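Local coordinates for protein esterase (Uncultured bacterium, PDB 5EGN) that probably hydrolyses carboxylic esters and opens the lactone ring of N-acyl-homoserine lactones, the signal molecules of bacterial quorum sensing, at residues Gly55-Tyr66 / Ser173-Ala183; Ala149-Arg158 / Asp239-Pro249. The protein carries 2 engineered substitutions. One frame throughout, in Å; residues are numbered along the deposited sequence.

Interaction 1 of 2, residues Gly55-Tyr66 / Ser173-Ala183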
loop_
_atom_site.group_PDB
_atom_site.type_symbol
_atom_site.label_atom_id
_atom_site.label_comp_id
_atom_site.label_asym_id
_atom_site.label_seq_id
_atom_site.Cartn_x
_atom_site.Cartn_y
_atom_site.Cartn_z
ATOM N N GLY A 55 2.354 -11.599 13.382
ATOM C CA GLY A 55 1.314 -10.936 14.145
ATOM C C GLY A 55 0.756 -9.721 13.429
ATOM O O GLY A 55 -0.118 -9.031 13.952
ATOM N N HIS A 56 1.261 -9.460 12.227
ATOM C CA HIS A 56 0.838 -8.299 11.455
ATOM C C HIS A 56 0.400 -8.672 10.046
ATOM O O HIS A 56 0.980 -9.556 9.417
ATOM C CB HIS A 56 1.964 -7.265 11.376
ATOM C CG HIS A 56 2.374 -6.711 12.704
ATOM N ND1 HIS A 56 3.189 -7.398 13.577
ATOM C CD2 HIS A 56 2.081 -5.535 13.307
ATOM C CE1 HIS A 56 3.382 -6.669 14.662
ATOM N NE2 HIS A 56 2.720 -5.534 14.523
ATOM N N GLY A 57 -0.630 -7.982 9.566
ATOM C CA GLY A 57 -1.069 -8.076 8.185
ATOM C C GLY A 57 -1.356 -9.468 7.658
ATOM O O GLY A 57 -2.297 -10.131 8.095
ATOM N N ARG A 58 -0.533 -9.907 6.713
ATOM C CA ARG A 58 -0.780 -11.145 5.986
ATOM C C ARG A 58 0.029 -12.318 6.528
ATOM O O ARG A 58 -0.119 -13.450 6.066
ATOM C CB ARG A 58 -0.467 -10.938 4.506
ATOM C CG ARG A 58 -1.240 -9.795 3.882
ATOM C CD ARG A 58 -0.637 -9.398 2.552
ATOM N NE ARG A 58 0.399 -8.381 2.694
ATOM C CZ ARG A 58 0.374 -7.207 2.073
ATOM N NH1 ARG A 58 -0.633 -6.908 1.266
ATOM N NH2 ARG A 58 1.355 -6.335 2.255
ATOM N N SER A 59 0.886 -12.042 7.503
ATOM C CA SER A 59 1.696 -13.084 8.120
ATOM C C SER A 59 0.912 -13.816 9.199
ATOM O O SER A 59 -0.128 -13.338 9.652
ATOM C CB SER A 59 2.978 -12.494 8.711
ATOM O OG SER A 59 3.854 -12.052 7.690
ATOM N N ASP A 60 1.415 -14.980 9.599
ATOM C CA ASP A 60 0.816 -15.732 10.692
ATOM C C ASP A 60 0.849 -14.918 11.975
ATOM O O ASP A 60 1.719 -14.067 12.159
ATOM C CB ASP A 60 1.534 -17.066 10.901
ATOM C CG ASP A 60 0.994 -18.164 10.012
ATOM O OD1 ASP A 60 0.000 -17.919 9.297
ATOM O OD2 ASP A 60 1.553 -19.280 10.044
ATOM N N LYS A 61 -0.109 -15.177 12.856
ATOM C CA LYS A 61 -0.204 -14.439 14.104
ATOM C C LYS A 61 -0.311 -15.391 15.291
ATOM O O LYS A 61 -1.387 -15.547 15.870
ATOM C CB LYS A 61 -1.403 -13.490 14.059
ATOM C CG LYS A 61 -1.444 -12.651 12.792
ATOM C CD LYS A 61 -2.699 -11.821 12.678
ATOM C CE LYS A 61 -2.659 -10.965 11.427
ATOM N NZ LYS A 61 -2.519 -11.804 10.204
ATOM N N PRO A 62 0.811 -16.032 15.655
ATOM C CA PRO A 62 0.834 -16.995 16.760
ATOM C C PRO A 62 0.525 -16.332 18.096
ATOM O O PRO A 62 0.603 -15.110 18.210
ATOM C CB PRO A 62 2.268 -17.532 16.730
ATOM C CG PRO A 62 3.060 -16.452 16.085
ATOM C CD PRO A 62 2.148 -15.847 15.062
ATOM N N ALA A 63 0.175 -17.137 19.092
ATOM C CA ALA A 63 -0.217 -16.612 20.392
ATOM C C ALA A 63 0.962 -15.981 21.124
ATOM O O ALA A 63 0.797 -14.994 21.839
ATOM C CB ALA A 63 -0.836 -17.709 21.236
ATOM N N THR A 64 2.149 -16.554 20.945
ATOM C CA THR A 64 3.353 -16.053 21.604
ATOM C C THR A 64 4.586 -16.167 20.716
ATOM O O THR A 64 4.586 -16.900 19.727
ATOM C CB THR A 64 3.631 -16.804 22.921
ATOM O OG1 THR A 64 3.379 -18.203 22.737
ATOM C CG2 THR A 64 2.746 -16.280 24.038
ATOM N N GLY A 65 5.638 -15.442 21.081
ATOM C CA GLY A 65 6.887 -15.470 20.340
ATOM C C GLY A 65 7.145 -14.173 19.603
ATOM O O GLY A 65 7.383 -14.169 18.396
ATOM N N TYR A 66 7.101 -13.064 20.334
ATOM C CA TYR A 66 7.252 -11.753 19.721
ATOM C C TYR A 66 8.425 -10.980 20.306
ATOM O O TYR A 66 8.293 -9.809 20.663
ATOM C CB TYR A 66 5.960 -10.950 19.868
ATOM C CG TYR A 66 4.803 -11.551 19.106
ATOM C CD1 TYR A 66 4.721 -11.431 17.726
ATOM C CD2 TYR A 66 3.799 -12.247 19.764
ATOM C CE1 TYR A 66 3.671 -11.981 17.024
ATOM C CE2 TYR A 66 2.741 -12.801 19.068
ATOM C CZ TYR A 66 2.684 -12.665 17.698
ATOM O OH TYR A 66 1.635 -13.215 16.999
ATOM N N SER A 173 -8.084 -8.400 11.815
ATOM C CA SER A 173 -7.560 -9.142 10.677
ATOM C C SER A 173 -6.120 -8.735 10.383
ATOM O O SER A 173 -5.329 -9.534 9.887
ATOM C CB SER A 173 -8.434 -8.913 9.445
ATOM O OG SER A 173 -9.799 -8.797 9.806
ATOM N N ASN A 174 -5.791 -7.486 10.690
ATOM C CA ASN A 174 -4.448 -6.967 10.469
ATOM C C ASN A 174 -3.602 -7.039 11.733
ATOM O O ASN A 174 -2.437 -7.432 11.695
ATOM C CB ASN A 174 -4.516 -5.523 9.965
ATOM C CG ASN A 174 -3.151 -4.876 9.853
ATOM O OD1 ASN A 174 -2.406 -5.133 8.909
ATOM N ND2 ASN A 174 -2.819 -4.021 10.814
ATOM N N PHE A 175 -4.203 -6.662 12.854
ATOM C CA PHE A 175 -3.498 -6.609 14.125
ATOM C C PHE A 175 -4.433 -7.001 15.259
ATOM O O PHE A 175 -5.129 -6.153 15.816
ATOM C CB PHE A 175 -2.930 -5.207 14.353
ATOM C CG PHE A 175 -2.104 -5.076 15.600
ATOM C CD1 PHE A 175 -0.855 -5.666 15.683
ATOM C CD2 PHE A 175 -2.564 -4.338 16.678
ATOM C CE1 PHE A 175 -0.086 -5.540 16.824
ATOM C CE2 PHE A 175 -1.799 -4.207 17.822
ATOM C CZ PHE A 175 -0.558 -4.809 17.895
ATOM N N PRO A 176 -4.461 -8.298 15.599
ATOM C CA PRO A 176 -5.334 -8.774 16.675
ATOM C C PRO A 176 -4.805 -8.382 18.047
ATOM O O PRO A 176 -3.631 -8.047 18.185
ATOM C CB PRO A 176 -5.320 -10.292 16.490
ATOM C CG PRO A 176 -4.013 -10.575 15.865
ATOM C CD PRO A 176 -3.678 -9.390 14.998
ATOM N N LYS A 177 -5.674 -8.427 19.049
ATOM C CA LYS A 177 -5.344 -7.947 20.385
ATOM C C LYS A 177 -4.301 -8.812 21.089
ATOM O O LYS A 177 -3.471 -8.312 21.857
ATOM C CB LYS A 177 -6.615 -7.872 21.229
ATOM C CG LYS A 177 -6.439 -7.155 22.543
ATOM C CD LYS A 177 -5.764 -5.811 22.365
ATOM C CE LYS A 177 -4.953 -5.490 23.606
ATOM N NZ LYS A 177 -5.766 -5.594 24.853
ATOM N N HIS A 178 -4.347 -10.112 20.816
ATOM C CA HIS A 178 -3.454 -11.055 21.475
ATOM C C HIS A 178 -2.005 -10.858 21.041
ATOM O O HIS A 178 -1.082 -11.197 21.776
ATOM C CB HIS A 178 -3.893 -12.495 21.201
ATOM C CG HIS A 178 -3.473 -13.016 19.861
ATOM N ND1 HIS A 178 -4.266 -12.913 18.739
ATOM C CD2 HIS A 178 -2.348 -13.659 19.469
ATOM C CE1 HIS A 178 -3.643 -13.462 17.711
ATOM N NE2 HIS A 178 -2.478 -13.922 18.126
ATOM N N VAL A 179 -1.809 -10.318 19.843
ATOM C CA VAL A 179 -0.466 -10.010 19.372
ATOM C C VAL A 179 0.096 -8.835 20.163
ATOM O O VAL A 179 1.260 -8.849 20.570
ATOM C CB VAL A 179 -0.445 -9.691 17.868
ATOM C CG1 VAL A 179 0.913 -9.146 17.452
ATOM C CG2 VAL A 179 -0.775 -10.936 17.072
ATOM N N PHE A 180 -0.738 -7.824 20.391
ATOM C CA PHE A 180 -0.341 -6.698 21.227
ATOM C C PHE A 180 0.011 -7.195 22.624
ATOM O O PHE A 180 1.096 -6.911 23.131
ATOM C CB PHE A 180 -1.448 -5.643 21.299
ATOM C CG PHE A 180 -1.116 -4.474 22.188
ATOM C CD1 PHE A 180 -1.608 -4.404 23.482
ATOM C CD2 PHE A 180 -0.297 -3.452 21.732
ATOM C CE1 PHE A 180 -1.299 -3.334 24.298
ATOM C CE2 PHE A 180 0.013 -2.380 22.544
ATOM C CZ PHE A 180 -0.489 -2.323 23.828
ATOM N N ASP A 181 -0.900 -7.952 23.231
ATOM C CA ASP A 181 -0.685 -8.475 24.579
ATOM C C ASP A 181 0.596 -9.310 24.685
ATOM O O ASP A 181 1.373 -9.152 25.630
ATOM C CB ASP A 181 -1.890 -9.304 25.017
ATOM C CG ASP A 181 -3.132 -8.457 25.224
ATOM O OD1 ASP A 181 -2.987 -7.264 25.558
ATOM O OD2 ASP A 181 -4.251 -8.986 25.055
ATOM N N ALA A 182 0.813 -10.186 23.710
ATOM C CA ALA A 182 1.980 -11.062 23.707
ATOM C C ALA A 182 3.276 -10.279 23.530
ATOM O O ALA A 182 4.272 -10.555 24.200
ATOM C CB ALA A 182 1.848 -12.111 22.620
ATOM N N ALA A 183 3.261 -9.306 22.624
ATOM C CA ALA A 183 4.432 -8.470 22.382
ATOM C C ALA A 183 4.782 -7.646 23.617
ATOM O O ALA A 183 5.954 -7.493 23.958
ATOM C CB ALA A 183 4.198 -7.559 21.186
#

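Interaction 2 of 2, residues Ala149-Arg158 / Asp239-Pro249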
loop_
_atom_site.group_PDB
_atom_site.type_symbol
_atom_site.label_atom_id
_atom_site.label_comp_id
_atom_site.label_asym_id
_atom_site.label_seq_id
_atom_site.Cartn_x
_atom_site.Cartn_y
_atom_site.Cartn_z
ATOM N N ALA A 149 1.840 10.987 16.971
ATOM C CA ALA A 149 2.674 10.308 15.985
ATOM C C ALA A 149 2.762 11.076 14.671
ATOM O O ALA A 149 3.601 10.771 13.823
ATOM C CB ALA A 149 2.146 8.906 15.730
ATOM N N VAL A 150 1.893 12.064 14.498
ATOM C CA VAL A 150 1.910 12.872 13.286
ATOM C C VAL A 150 2.041 14.352 13.622
ATOM O O VAL A 150 1.568 14.806 14.664
ATOM C CB VAL A 150 0.644 12.645 12.435
ATOM C CG1 VAL A 150 0.697 11.283 11.758
ATOM C CG2 VAL A 150 -0.607 12.776 13.289
ATOM N N SER A 151 2.693 15.100 12.740
ATOM C CA SER A 151 2.890 16.527 12.956
ATOM C C SER A 151 1.587 17.288 12.753
ATOM O O SER A 151 0.629 16.755 12.191
ATOM C CB SER A 151 3.970 17.073 12.021
ATOM O OG SER A 151 3.519 17.103 10.679
ATOM N N ALA A 152 1.556 18.532 13.218
ATOM C CA ALA A 152 0.390 19.387 13.048
ATOM C C ALA A 152 0.138 19.649 11.568
ATOM O O ALA A 152 -1.007 19.645 11.108
ATOM C CB ALA A 152 0.575 20.697 13.801
ATOM N N ARG A 153 1.222 19.866 10.829
ATOM C CA ARG A 153 1.155 20.091 9.390
ATOM C C ARG A 153 0.566 18.875 8.681
ATOM O O ARG A 153 -0.202 19.011 7.728
ATOM C CB ARG A 153 2.547 20.408 8.847
ATOM C CG ARG A 153 2.595 20.814 7.386
ATOM C CD ARG A 153 4.016 21.194 7.014
ATOM N NE ARG A 153 4.184 21.437 5.586
ATOM C CZ ARG A 153 4.712 22.547 5.079
ATOM N NH1 ARG A 153 5.120 23.518 5.886
ATOM N NH2 ARG A 153 4.831 22.688 3.765
ATOM N N SER A 154 0.928 17.689 9.157
ATOM C CA SER A 154 0.390 16.448 8.613
ATOM C C SER A 154 -1.083 16.289 8.973
ATOM O O SER A 154 -1.873 15.803 8.168
ATOM C CB SER A 154 1.189 15.246 9.113
ATOM O OG SER A 154 2.511 15.266 8.602
ATOM N N LYS A 155 -1.446 16.700 10.185
ATOM C CA LYS A 155 -2.842 16.680 10.610
ATOM C C LYS A 155 -3.674 17.628 9.755
ATOM O O LYS A 155 -4.870 17.414 9.557
ATOM C CB LYS A 155 -2.968 17.063 12.085
ATOM C CG LYS A 155 -2.364 16.056 13.041
ATOM C CD LYS A 155 -2.566 16.481 14.484
ATOM C CE LYS A 155 -1.923 15.494 15.444
ATOM N NZ LYS A 155 -2.158 15.859 16.867
ATOM N N ARG A 156 -3.031 18.676 9.254
ATOM C CA ARG A 156 -3.701 19.658 8.413
ATOM C C ARG A 156 -3.864 19.153 6.983
ATOM O O ARG A 156 -4.976 19.111 6.456
ATOM C CB ARG A 156 -2.929 20.980 8.415
ATOM C CG ARG A 156 -3.680 22.146 7.787
ATOM C CD ARG A 156 -2.788 23.370 7.651
ATOM N NE ARG A 156 -1.824 23.236 6.562
ATOM C CZ ARG A 156 -0.567 23.665 6.616
ATOM N NH1 ARG A 156 -0.108 24.253 7.713
ATOM N NH2 ARG A 156 0.234 23.501 5.573
ATOM N N GLU A 157 -2.756 18.759 6.362
ATOM C CA GLU A 157 -2.756 18.441 4.939
ATOM C C GLU A 157 -3.021 16.964 4.628
ATOM O O GLU A 157 -3.552 16.642 3.568
ATOM C CB GLU A 157 -1.427 18.872 4.310
ATOM C CG GLU A 157 -1.166 20.372 4.388
ATOM C CD GLU A 157 0.136 20.785 3.723
ATOM O OE1 GLU A 157 0.890 19.894 3.283
ATOM O OE2 GLU A 157 0.401 22.004 3.639
ATOM N N ARG A 158 -2.653 16.069 5.544
ATOM C CA ARG A 158 -2.841 14.633 5.319
ATOM C C ARG A 158 -3.464 13.908 6.518
ATOM O O ARG A 158 -2.782 13.149 7.204
ATOM C CB ARG A 158 -1.503 13.968 4.970
ATOM C CG ARG A 158 -0.690 14.686 3.901
ATOM C CD ARG A 158 0.462 13.826 3.403
ATOM N NE ARG A 158 1.350 14.564 2.510
ATOM C CZ ARG A 158 1.896 14.059 1.408
ATOM N NH1 ARG A 158 1.643 12.807 1.052
ATOM N NH2 ARG A 158 2.694 14.807 0.658
ATOM N N ASP A 239 8.638 19.416 10.798
ATOM C CA ASP A 239 7.226 19.240 10.415
ATOM C C ASP A 239 6.845 17.775 10.155
ATOM O O ASP A 239 5.955 17.494 9.349
ATOM C CB ASP A 239 6.894 20.069 9.159
ATOM C CG ASP A 239 6.690 21.544 9.450
ATOM O OD1 ASP A 239 5.864 21.861 10.331
ATOM O OD2 ASP A 239 7.337 22.378 8.782
ATOM N N VAL A 240 7.498 16.841 10.843
ATOM C CA VAL A 240 7.209 15.408 10.663
ATOM C C VAL A 240 7.091 14.702 12.011
ATOM O O VAL A 240 7.750 15.110 12.975
ATOM C CB VAL A 240 8.301 14.726 9.815
ATOM C CG1 VAL A 240 8.030 13.238 9.653
ATOM C CG2 VAL A 240 8.374 15.394 8.459
ATOM N N GLY A 241 6.231 13.684 12.095
ATOM C CA GLY A 241 6.108 12.891 13.305
ATOM C C GLY A 241 6.752 11.520 13.165
ATOM O O GLY A 241 7.961 11.413 12.960
ATOM N N HIS A 242 5.943 10.467 13.263
ATOM C CA HIS A 242 6.445 9.094 13.302
ATOM C C HIS A 242 6.596 8.476 11.917
ATOM O O HIS A 242 7.327 7.502 11.743
ATOM C CB HIS A 242 5.511 8.221 14.150
ATOM C CG HIS A 242 6.178 7.030 14.764
ATOM N ND1 HIS A 242 7.260 7.140 15.614
ATOM C CD2 HIS A 242 5.908 5.707 14.671
ATOM C CE1 HIS A 242 7.630 5.935 16.009
ATOM N NE2 HIS A 242 6.826 5.048 15.450
ATOM N N PHE A 243 5.912 9.043 10.931
ATOM C CA PHE A 243 5.843 8.414 9.618
ATOM C C PHE A 243 6.345 9.314 8.494
ATOM O O PHE A 243 5.565 9.774 7.663
ATOM C CB PHE A 243 4.407 7.974 9.333
ATOM C CG PHE A 243 3.751 7.274 10.489
ATOM C CD1 PHE A 243 3.996 5.934 10.736
ATOM C CD2 PHE A 243 2.892 7.960 11.333
ATOM C CE1 PHE A 243 3.393 5.290 11.801
ATOM C CE2 PHE A 243 2.287 7.322 12.397
ATOM C CZ PHE A 243 2.539 5.986 12.634
ATOM N N TYR A 244 7.654 9.545 8.470
ATOM C CA TYR A 244 8.289 10.359 7.438
ATOM C C TYR A 244 8.002 9.827 6.033
ATOM O O TYR A 244 7.846 10.602 5.089
ATOM C CB TYR A 244 9.801 10.420 7.678
ATOM C CG TYR A 244 10.537 11.469 6.871
ATOM C CD1 TYR A 244 9.865 12.546 6.307
ATOM C CD2 TYR A 244 11.909 11.378 6.672
ATOM C CE1 TYR A 244 10.539 13.501 5.569
ATOM C CE2 TYR A 244 12.590 12.328 5.937
ATOM C CZ TYR A 244 11.902 13.387 5.388
ATOM O OH TYR A 244 12.580 14.334 4.656
ATOM N N GLN A 245 7.921 8.507 5.900
ATOM C CA GLN A 245 7.728 7.891 4.591
ATOM C C GLN A 245 6.321 8.137 4.050
ATOM O O GLN A 245 6.070 7.962 2.858
ATOM C CB GLN A 245 8.011 6.385 4.651
ATOM C CG GLN A 245 6.898 5.545 5.256
ATOM C CD GLN A 245 7.004 5.422 6.762
ATOM O OE1 GLN A 245 7.073 6.421 7.474
ATOM N NE2 GLN A 245 7.026 4.189 7.253
ATOM N N LEU A 246 5.410 8.549 4.925
ATOM C CA LEU A 246 4.044 8.861 4.514
ATOM C C LEU A 246 3.756 10.360 4.564
ATOM O O LEU A 246 3.011 10.883 3.735
ATOM C CB LEU A 246 3.034 8.115 5.387
ATOM C CG LEU A 246 2.748 6.659 5.020
ATOM C CD1 LEU A 246 1.645 6.101 5.905
ATOM C CD2 LEU A 246 2.373 6.544 3.552
ATOM N N GLU A 247 4.341 11.045 5.542
ATOM C CA GLU A 247 4.097 12.472 5.730
ATOM C C GLU A 247 4.749 13.304 4.626
ATOM O O GLU A 247 4.130 14.220 4.083
ATOM C CB GLU A 247 4.594 12.917 7.107
ATOM C CG GLU A 247 3.810 12.297 8.261
ATOM C CD GLU A 247 4.259 12.805 9.617
ATOM O OE1 GLU A 247 4.692 11.977 10.447
ATOM O OE2 GLU A 247 4.166 14.027 9.858
ATOM N N ARG A 248 5.999 12.991 4.305
ATOM C CA ARG A 248 6.691 13.631 3.189
ATOM C C ARG A 248 7.457 12.586 2.380
ATOM O O ARG A 248 8.686 12.551 2.418
ATOM C CB ARG A 248 7.647 14.722 3.685
ATOM C CG ARG A 248 7.000 15.764 4.586
ATOM C CD ARG A 248 7.927 16.940 4.848
ATOM N NE ARG A 248 8.138 17.744 3.648
ATOM C CZ ARG A 248 7.308 18.695 3.233
ATOM N NH1 ARG A 248 6.206 18.963 3.920
ATOM N NH2 ARG A 248 7.578 19.378 2.129
ATOM N N PRO A 249 6.726 11.735 1.640
ATOM C CA PRO A 249 7.264 10.544 0.967
ATOM C C PRO A 249 8.444 10.804 0.029
ATOM O O PRO A 249 9.439 10.085 0.109
ATOM C CB PRO A 249 6.060 10.024 0.175
ATOM C CG PRO A 249 4.876 10.525 0.921
ATOM C CD PRO A 249 5.278 11.883 1.405
#

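Interaction 1 of 2, residues Gly55-Tyr66 / Ser173-Ala183
Val179 lays its CG1 methyl over one face of the Tyr66 ring, a CH-pi contact with CG1 4.2 Å from the ring centroid. With CG1 anti to the backbone N (chi1 170°), the other methyl, CG2, is left to rest on CA of Gly55. About a turn further along the helix, Ala182 CB meets CD2 of Tyr66 obliquely at 3.5 Å, and Ala183 packs against the CB of the same tyrosine. On the other flank the side chains of His56 and Phe175 run alongside each other in the same direction, their rings inclined by 33°, and NE2 of His56 is 3.6 Å from CE1 of Phe175. His56 ND1 is hydrogen-bonded to Arg54 O.

Farther out, Lys61 runs extended across Pro176, its CD 3.5 Å from the proline CD, then bends at its last torsion (chi4 59°). The bend carries NZ back to its own loop, 2.7 Å from Gly57 O and 2.9 Å from Ser59 O. A leucine here would probably leave both carbonyls without their ammonium donor and the 56-59 turn less firmly held. At the same end Gly57 N donates to Asn174 O (2.8 Å), in the carbonyl plane on a lone pair, while Asn174 OD1 turns to Asn31 and Ser173 OG to Gly17 N of the second subunit. At the opposite end His178 presents its ring edge to the loop: NE2 donates to Lys61 O at 3.0 Å from above the carbonyl plane, and more weakly to Pro62 O.

The contact joins the loop after strand 47-51 to helix 177-185, part of the mostly helical insertion between strands 110-116 and 206-211, the place where many alpha/beta hydrolases carry a cap, so the helix probably belongs to one.

Interaction 2 of 2, residues Ala149-Arg158 / Asp239-Pro249
Asp239 O takes a hydrogen bond from Ser151 OG (2.8 Å), the hydroxyl standing well above the carbonyl plane, while the Asp239 carboxylate lies against CD of Arg153 and makes a long salt bridge, OD2 to NH1 at 3.8 Å. Gly241 runs close beside Val150, its CA 4.2 Å from that of Val150. His242 N donates to Ala149 O, though the modelled length is doubtfully short; its ring points away, ND1 hydrogen-bonded to Asp214 OD2 and the side chain against Ser93, consistent with a Ser-His-Asp catalytic triad. Phe243 meets Val150 CG1 at its ring edge (4.0 Å from CD2), with Ala149 CB 3.7 Å from CE2.

Glu247, extended beyond CG (chi2 -177°), brings a buried carboxylate between the segments. OE1 accepts Gly241 N at 2.8 Å and, on its anti lone pair, Phe243 N at 3.2 Å; OE2 accepts Gly241 N and, weakly, Ser151 N, with Ser154 OG modelled doubtfully close. Arg248 NH1 comes 3.6 Å from Arg153 NE, probably eased by the Arg248 NE salt bridge to Glu251. Glu247 O and Pro249 CD lie over one face of the Arg158 guanidinium, whose NH1 pairs with Glu160 of the second subunit.

Helix 159-168 covers Val150 and Glu247 with Ile161 and Phe243 with Met165, while Tyr244 and Gln245 pack on strand 110-116 and helix 249-257.

How the interactions relate
Both interactions tie the helical insertion between strands 110-116 and 206-211 to connections that follow strands of the main sheet, at separate places: their centres are 26 Å apart and their nearest atoms about 11 Å. Interaction 1 uses the late insertion helix 177-185 and the loop after strand 47-51; it is partly buried, an aromatic and aliphatic centre edged by bonds to backbone carbonyls. Interaction 2 uses the earlier helix 152-157 and the segment after strand 233-237; more fully buried, it is organised round a carboxylate and adjoins the probable catalytic histidine, with partly exposed arginines at its outer side. Each also reaches the second subunit.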